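Local coordinates for glutathione S-transferase (Gordonia bronchialis, PDB 4PTS), which probably acts as a glutathione transferase, binding glutathione in a cleft between a thioredoxin-like and an all-helical domain, at residues G81-D85 with Q286-V291; N87-F91 with I104-K108. All coordinates share one frame; numbering follows the deposited sequence.

Interaction 1: residues G81-D85 with Q286-V291; sequences GPTHD and QHYYIV
Pro82 and His287 join the two halves of a glutathione transferase fold: the loop 81-85, leaving the edge strand of the thioredoxin-like domain, rests on the last turns of helix 281-291 in the all-helical domain. This is domain-interface packing organised round one hydrogen bond. His287 swings its ring away from its own backbone N (chi1 165°), which carries ND1 across the interface to the carbonyl of Pro82. The N-H of ND1 meets Pro82 O at 2.8 Å in the carbonyl plane, moderately bent at 146°, and the oxygen sits at the ring edge, a little off its plane. Behind this bond the proline ring lies along the helix surface, its CB 3.8 Å from CB of His287 and its CG 3.4 Å from OE1 of Gln286, whose chain runs alongside it. Were His287 an alanine, Pro82 O would probably lose this donor and a gap would be likely to open beside the ring of His84. One turn on, Val291 pushes CG2 into the bend of the loop, 3.6 Å from Pro82 O and 3.9 Å from Thr83 CA, and the same methyl covers one face of the His84 imidazole. His84 ND1 gives a weak bond to Asp85 O. Neighbouring Tyr288 faces the other way, its hydroxyl bonded to those of Tyr187 and Tyr245. At the outer margin, the methyl contact is between Thr83 CG2 and Ile290 CG2, 3.8 Å apart.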
loop_
_atom_site.group_PDB
_atom_site.type_symbol
_atom_site.label_atom_id
_atom_site.label_comp_id
_atom_site.label_asym_id
_atom_site.label_seq_id
_atom_site.Cartn_x
_atom_site.Cartn_y
_atom_site.Cartn_z
ATOM N N GLY B 81 -0.206 -20.214 15.283
ATOM C CA GLY B 81 0.115 -19.912 13.917
ATOM C C GLY B 81 -0.799 -18.827 13.372
ATOM O O GLY B 81 -1.958 -18.672 13.826
ATOM N N PRO B 82 -0.303 -18.108 12.351
ATOM C CA PRO B 82 -0.980 -16.972 11.736
ATOM C C PRO B 82 -2.251 -17.328 10.988
ATOM O O PRO B 82 -3.105 -16.477 10.836
ATOM C CB PRO B 82 0.061 -16.431 10.760
ATOM C CG PRO B 82 0.897 -17.618 10.400
ATOM C CD PRO B 82 0.911 -18.505 11.607
ATOM N N THR B 83 -2.390 -18.560 10.527
ATOM C CA THR B 83 -3.535 -18.919 9.698
ATOM C C THR B 83 -4.459 -19.885 10.401
ATOM O O THR B 83 -4.039 -20.656 11.263
ATOM C CB THR B 83 -3.100 -19.613 8.409
ATOM O OG1 THR B 83 -2.146 -20.632 8.729
ATOM C CG2 THR B 83 -2.465 -18.621 7.469
ATOM N N HIS B 84 -5.715 -19.866 10.003
ATOM C CA HIS B 84 -6.695 -20.730 10.599
ATOM C C HIS B 84 -8.019 -20.603 9.875
ATOM O O HIS B 84 -8.214 -19.660 9.129
ATOM C CB HIS B 84 -6.866 -20.396 12.094
ATOM C CG HIS B 84 -6.972 -18.926 12.414
ATOM N ND1 HIS B 84 -8.152 -18.217 12.312
ATOM C CD2 HIS B 84 -6.060 -18.055 12.908
ATOM C CE1 HIS B 84 -7.953 -16.969 12.697
ATOM N NE2 HIS B 84 -6.691 -16.845 13.064
ATOM N N ASP B 85 -8.941 -21.534 10.112
ATOM C CA ASP B 85 -10.276 -21.453 9.493
ATOM C C ASP B 85 -11.256 -20.653 10.386
ATOM O O ASP B 85 -10.840 -19.859 11.235
ATOM C CB ASP B 85 -10.796 -22.858 9.096
ATOM C CG ASP B 85 -11.182 -23.746 10.312
ATOM O OD1 ASP B 85 -11.487 -23.211 11.413
ATOM O OD2 ASP B 85 -11.199 -24.999 10.152
ATOM N N GLN B 286 1.449 -12.871 6.777
ATOM C CA GLN B 286 0.724 -14.095 6.478
ATOM C C GLN B 286 -0.676 -14.072 7.048
ATOM O O GLN B 286 -1.603 -14.537 6.416
ATOM C CB GLN B 286 1.449 -15.308 7.043
ATOM C CG GLN B 286 2.601 -15.797 6.185
ATOM C CD GLN B 286 3.424 -16.873 6.870
ATOM O OE1 GLN B 286 3.369 -17.055 8.086
ATOM N NE2 GLN B 286 4.205 -17.581 6.092
ATOM N N HIS B 287 -0.829 -13.530 8.245
ATOM C CA HIS B 287 -2.116 -13.600 8.919
ATOM C C HIS B 287 -3.142 -12.695 8.286
ATOM O O HIS B 287 -4.254 -13.090 7.982
ATOM C CB HIS B 287 -1.990 -13.232 10.383
ATOM C CG HIS B 287 -3.296 -12.956 11.009
ATOM N ND1 HIS B 287 -4.270 -13.920 11.120
ATOM C CD2 HIS B 287 -3.828 -11.819 11.505
ATOM C CE1 HIS B 287 -5.342 -13.401 11.693
ATOM N NE2 HIS B 287 -5.094 -12.127 11.944
ATOM N N TYR B 288 -2.765 -11.458 8.101
ATOM C CA TYR B 288 -3.693 -10.524 7.550
ATOM C C TYR B 288 -4.052 -10.874 6.117
ATOM O O TYR B 288 -5.220 -10.910 5.754
ATOM C CB TYR B 288 -3.109 -9.124 7.634
ATOM C CG TYR B 288 -3.186 -8.564 9.019
ATOM C CD1 TYR B 288 -2.169 -8.751 9.915
ATOM C CD2 TYR B 288 -4.298 -7.853 9.429
ATOM C CE1 TYR B 288 -2.238 -8.236 11.188
ATOM C CE2 TYR B 288 -4.386 -7.327 10.704
ATOM C CZ TYR B 288 -3.346 -7.517 11.578
ATOM O OH TYR B 288 -3.414 -7.009 12.851
ATOM N N TYR B 289 -3.041 -11.121 5.297
ATOM C CA TYR B 289 -3.253 -11.258 3.860
ATOM C C TYR B 289 -3.893 -12.595 3.526
ATOM O O TYR B 289 -4.632 -12.703 2.567
ATOM C CB TYR B 289 -1.940 -11.053 3.080
ATOM C CG TYR B 289 -1.525 -9.598 2.960
ATOM C CD1 TYR B 289 -2.081 -8.769 2.010
ATOM C CD2 TYR B 289 -0.578 -9.058 3.810
ATOM C CE1 TYR B 289 -1.710 -7.435 1.916
ATOM C CE2 TYR B 289 -0.198 -7.728 3.718
ATOM C CZ TYR B 289 -0.762 -6.904 2.770
ATOM O OH TYR B 289 -0.367 -5.554 2.688
ATOM N N ILE B 290 -3.631 -13.624 4.310
ATOM C CA ILE B 290 -4.243 -14.906 4.015
ATOM C C ILE B 290 -5.588 -15.071 4.726
ATOM O O ILE B 290 -6.524 -15.572 4.130
ATOM C CB ILE B 290 -3.300 -16.074 4.328
ATOM C CG1 ILE B 290 -2.112 -16.060 3.358
ATOM C CG2 ILE B 290 -4.030 -17.386 4.225
ATOM C CD1 ILE B 290 -0.909 -16.836 3.843
ATOM N N VAL B 291 -5.713 -14.661 5.977
ATOM C CA VAL B 291 -6.961 -14.953 6.665
ATOM C C VAL B 291 -8.103 -14.093 6.144
ATOM O O VAL B 291 -9.213 -14.583 6.004
ATOM C CB VAL B 291 -6.829 -14.846 8.207
ATOM C CG1 VAL B 291 -8.190 -14.909 8.898
ATOM C CG2 VAL B 291 -5.939 -15.969 8.739
#

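Interaction 2: residues N87-F91 with I104-K108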
loop_
_atom_site.group_PDB
_atom_site.type_symbol
_atom_site.label_atom_id
_atom_site.label_comp_id
_atom_site.label_asym_id
_atom_site.label_seq_id
_atom_site.Cartn_x
_atom_site.Cartn_y
_atom_site.Cartn_z
ATOM N N ASN B 87 -12.795 -21.460 12.926
ATOM C CA ASN B 87 -12.705 -21.750 14.380
ATOM C C ASN B 87 -11.511 -21.144 15.067
ATOM O O ASN B 87 -11.138 -21.551 16.163
ATOM C CB ASN B 87 -12.736 -23.251 14.649
ATOM C CG ASN B 87 -13.989 -23.889 14.120
ATOM O OD1 ASN B 87 -13.923 -24.813 13.327
ATOM N ND2 ASN B 87 -15.145 -23.363 14.512
ATOM N N SER B 88 -10.956 -20.133 14.426
ATOM C CA SER B 88 -9.952 -19.314 15.027
ATOM C C SER B 88 -8.675 -20.082 15.335
ATOM O O SER B 88 -8.405 -21.104 14.717
ATOM C CB SER B 88 -10.532 -18.698 16.285
ATOM O OG SER B 88 -9.772 -17.570 16.645
ATOM N N TRP B 89 -7.919 -19.614 16.322
ATOM C CA TRP B 89 -6.502 -19.930 16.407
ATOM C C TRP B 89 -6.196 -21.395 16.662
ATOM O O TRP B 89 -6.866 -22.049 17.449
ATOM C CB TRP B 89 -5.870 -19.079 17.481
ATOM C CG TRP B 89 -6.085 -17.627 17.252
ATOM C CD1 TRP B 89 -7.079 -16.853 17.761
ATOM C CD2 TRP B 89 -5.286 -16.777 16.456
ATOM N NE1 TRP B 89 -6.954 -15.561 17.327
ATOM C CE2 TRP B 89 -5.856 -15.480 16.522
ATOM C CE3 TRP B 89 -4.139 -16.975 15.688
ATOM C CZ2 TRP B 89 -5.313 -14.384 15.855
ATOM C CZ3 TRP B 89 -3.591 -15.880 15.027
ATOM C CH2 TRP B 89 -4.184 -14.598 15.112
ATOM N N THR B 90 -5.184 -21.885 15.959
ATOM C CA THR B 90 -4.725 -23.256 16.067
ATOM C C THR B 90 -3.231 -23.220 16.356
ATOM O O THR B 90 -2.576 -22.163 16.216
ATOM C CB THR B 90 -4.950 -24.052 14.768
ATOM O OG1 THR B 90 -4.330 -23.375 13.670
ATOM C CG2 THR B 90 -6.419 -24.202 14.474
ATOM N N PHE B 91 -2.714 -24.385 16.746
ATOM C CA PHE B 91 -1.336 -24.548 17.200
ATOM C C PHE B 91 -0.576 -25.341 16.161
ATOM O O PHE B 91 0.004 -26.390 16.425
ATOM C CB PHE B 91 -1.332 -25.270 18.531
ATOM C CG PHE B 91 -1.871 -24.451 19.644
ATOM C CD1 PHE B 91 -1.116 -23.414 20.172
ATOM C CD2 PHE B 91 -3.133 -24.710 20.162
ATOM C CE1 PHE B 91 -1.605 -22.651 21.207
ATOM C CE2 PHE B 91 -3.636 -23.956 21.201
ATOM C CZ PHE B 91 -2.873 -22.924 21.725
ATOM N N ILE B 104 -3.666 -29.292 23.245
ATOM C CA ILE B 104 -4.853 -29.101 22.403
ATOM C C ILE B 104 -4.444 -28.599 21.018
ATOM O O ILE B 104 -3.464 -27.874 20.885
ATOM C CB ILE B 104 -5.862 -28.123 23.045
ATOM C CG1 ILE B 104 -5.206 -26.771 23.357
ATOM C CG2 ILE B 104 -6.408 -28.721 24.325
ATOM C CD1 ILE B 104 -6.163 -25.738 23.903
ATOM N N PRO B 105 -5.211 -28.971 19.986
ATOM C CA PRO B 105 -4.916 -28.571 18.616
ATOM C C PRO B 105 -5.373 -27.133 18.261
ATOM O O PRO B 105 -4.765 -26.482 17.393
ATOM C CB PRO B 105 -5.689 -29.608 17.810
ATOM C CG PRO B 105 -6.905 -29.863 18.642
ATOM C CD PRO B 105 -6.491 -29.706 20.076
ATOM N N ARG B 106 -6.441 -26.666 18.923
ATOM C CA ARG B 106 -7.006 -25.339 18.722
ATOM C C ARG B 106 -7.485 -24.712 20.035
ATOM O O ARG B 106 -8.008 -25.378 20.923
ATOM C CB ARG B 106 -8.156 -25.393 17.720
ATOM C CG ARG B 106 -9.279 -26.378 18.030
ATOM C CD ARG B 106 -10.418 -26.100 17.032
ATOM N NE ARG B 106 -11.524 -27.077 16.835
ATOM C CZ ARG B 106 -12.688 -27.133 17.502
ATOM N NH1 ARG B 106 -12.958 -26.319 18.515
ATOM N NH2 ARG B 106 -13.589 -28.055 17.167
ATOM N N LEU B 107 -7.323 -23.403 20.120
ATOM C CA LEU B 107 -7.608 -22.654 21.326
ATOM C C LEU B 107 -9.070 -22.734 21.724
ATOM O O LEU B 107 -9.383 -22.632 22.893
ATOM C CB LEU B 107 -7.175 -21.193 21.130
ATOM C CG LEU B 107 -7.340 -20.204 22.267
ATOM C CD1 LEU B 107 -6.481 -20.626 23.439
ATOM C CD2 LEU B 107 -6.987 -18.798 21.823
ATOM N N LYS B 108 -9.971 -22.885 20.761
ATOM C CA LYS B 108 -11.399 -22.979 21.098
ATOM C C LYS B 108 -11.694 -24.041 22.189
ATOM O O LYS B 108 -12.570 -23.848 23.032
ATOM C CB LYS B 108 -12.228 -23.265 19.849
ATOM C CG LYS B 108 -13.730 -23.420 20.094
ATOM C CD LYS B 108 -14.485 -23.779 18.814
ATOM C CE LYS B 108 -14.874 -22.569 17.973
ATOM N NZ LYS B 108 -16.344 -22.361 17.881
#
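A single antiparallel beta bridge, Thr90 with Arg106, ties together two parts of the long connection between strand 76-80 and helix 108-114 of the thioredoxin-like domain, and beside it stands Trp89, predicted to bind glutathione. The bridged residues form a non-hydrogen-bonded pair, flanked by two backbone bonds: Leu107 N to Trp89 O and Phe91 N to Pro105 O, each 3.0 Å. With only these two, the pairing does not grow into a strand, and side chains pack at both ends of it. On the inner end Phe91 turns its ring beside the backbone of 104-107. Its CG is anti to the carbonyl carbon (chi1 -70°), which brings the CD2-CE2 side inward: CE2 packs 3.9 Å from Ile104 CG1, while the amide of Arg106 and the carbonyl of Pro105 lie at the ring edge. Leu107 also points inward, its CB 4.4 Å from CB of Trp89, and both Phe91 and Leu107 press on Ile51 of the inner strand 48-53, so the bridge lies against the sheet. The indole of Trp89 leads away from 104-108 instead, toward Ala53 and the rings of His84 and His287. Across the bridge itself, Thr90 CG2 crosses Arg106 CB at 3.9 Å, while Thr90 OG1 is held by Asp92 OD2. Near the start of helix 108-114, the long chain of Lys108 reaches back over the loop, extended at first and then bent at chi3 (-85°). Its closest approach is through carbon, Lys108 CE lying 3.6 Å from ND2 of Asn87.

Interactions 1 and 2 share one connection, from strand 76-80 to helix 108-114, and their centres are about 13 Å apart. They meet directly: Gly81 N is 3.2 Å from Thr90 O, a probable hydrogen bond, and His84 CD2 packs 3.5 Å from CE3 of Trp89. The indole is thus common to both. The bridge 87-91/104-108 holds the carbonyl of Trp89 through Leu107 N, and the rings of His84 and His287 from 81-85/286-291 meet the indole from the domain interface. Both contacts border the predicted nucleophile Cys56, whose side chain is about 4 Å from that of Trp89 and about 6 Å from that of His287 (nearest atoms), consistent with a shared wall of the glutathione site.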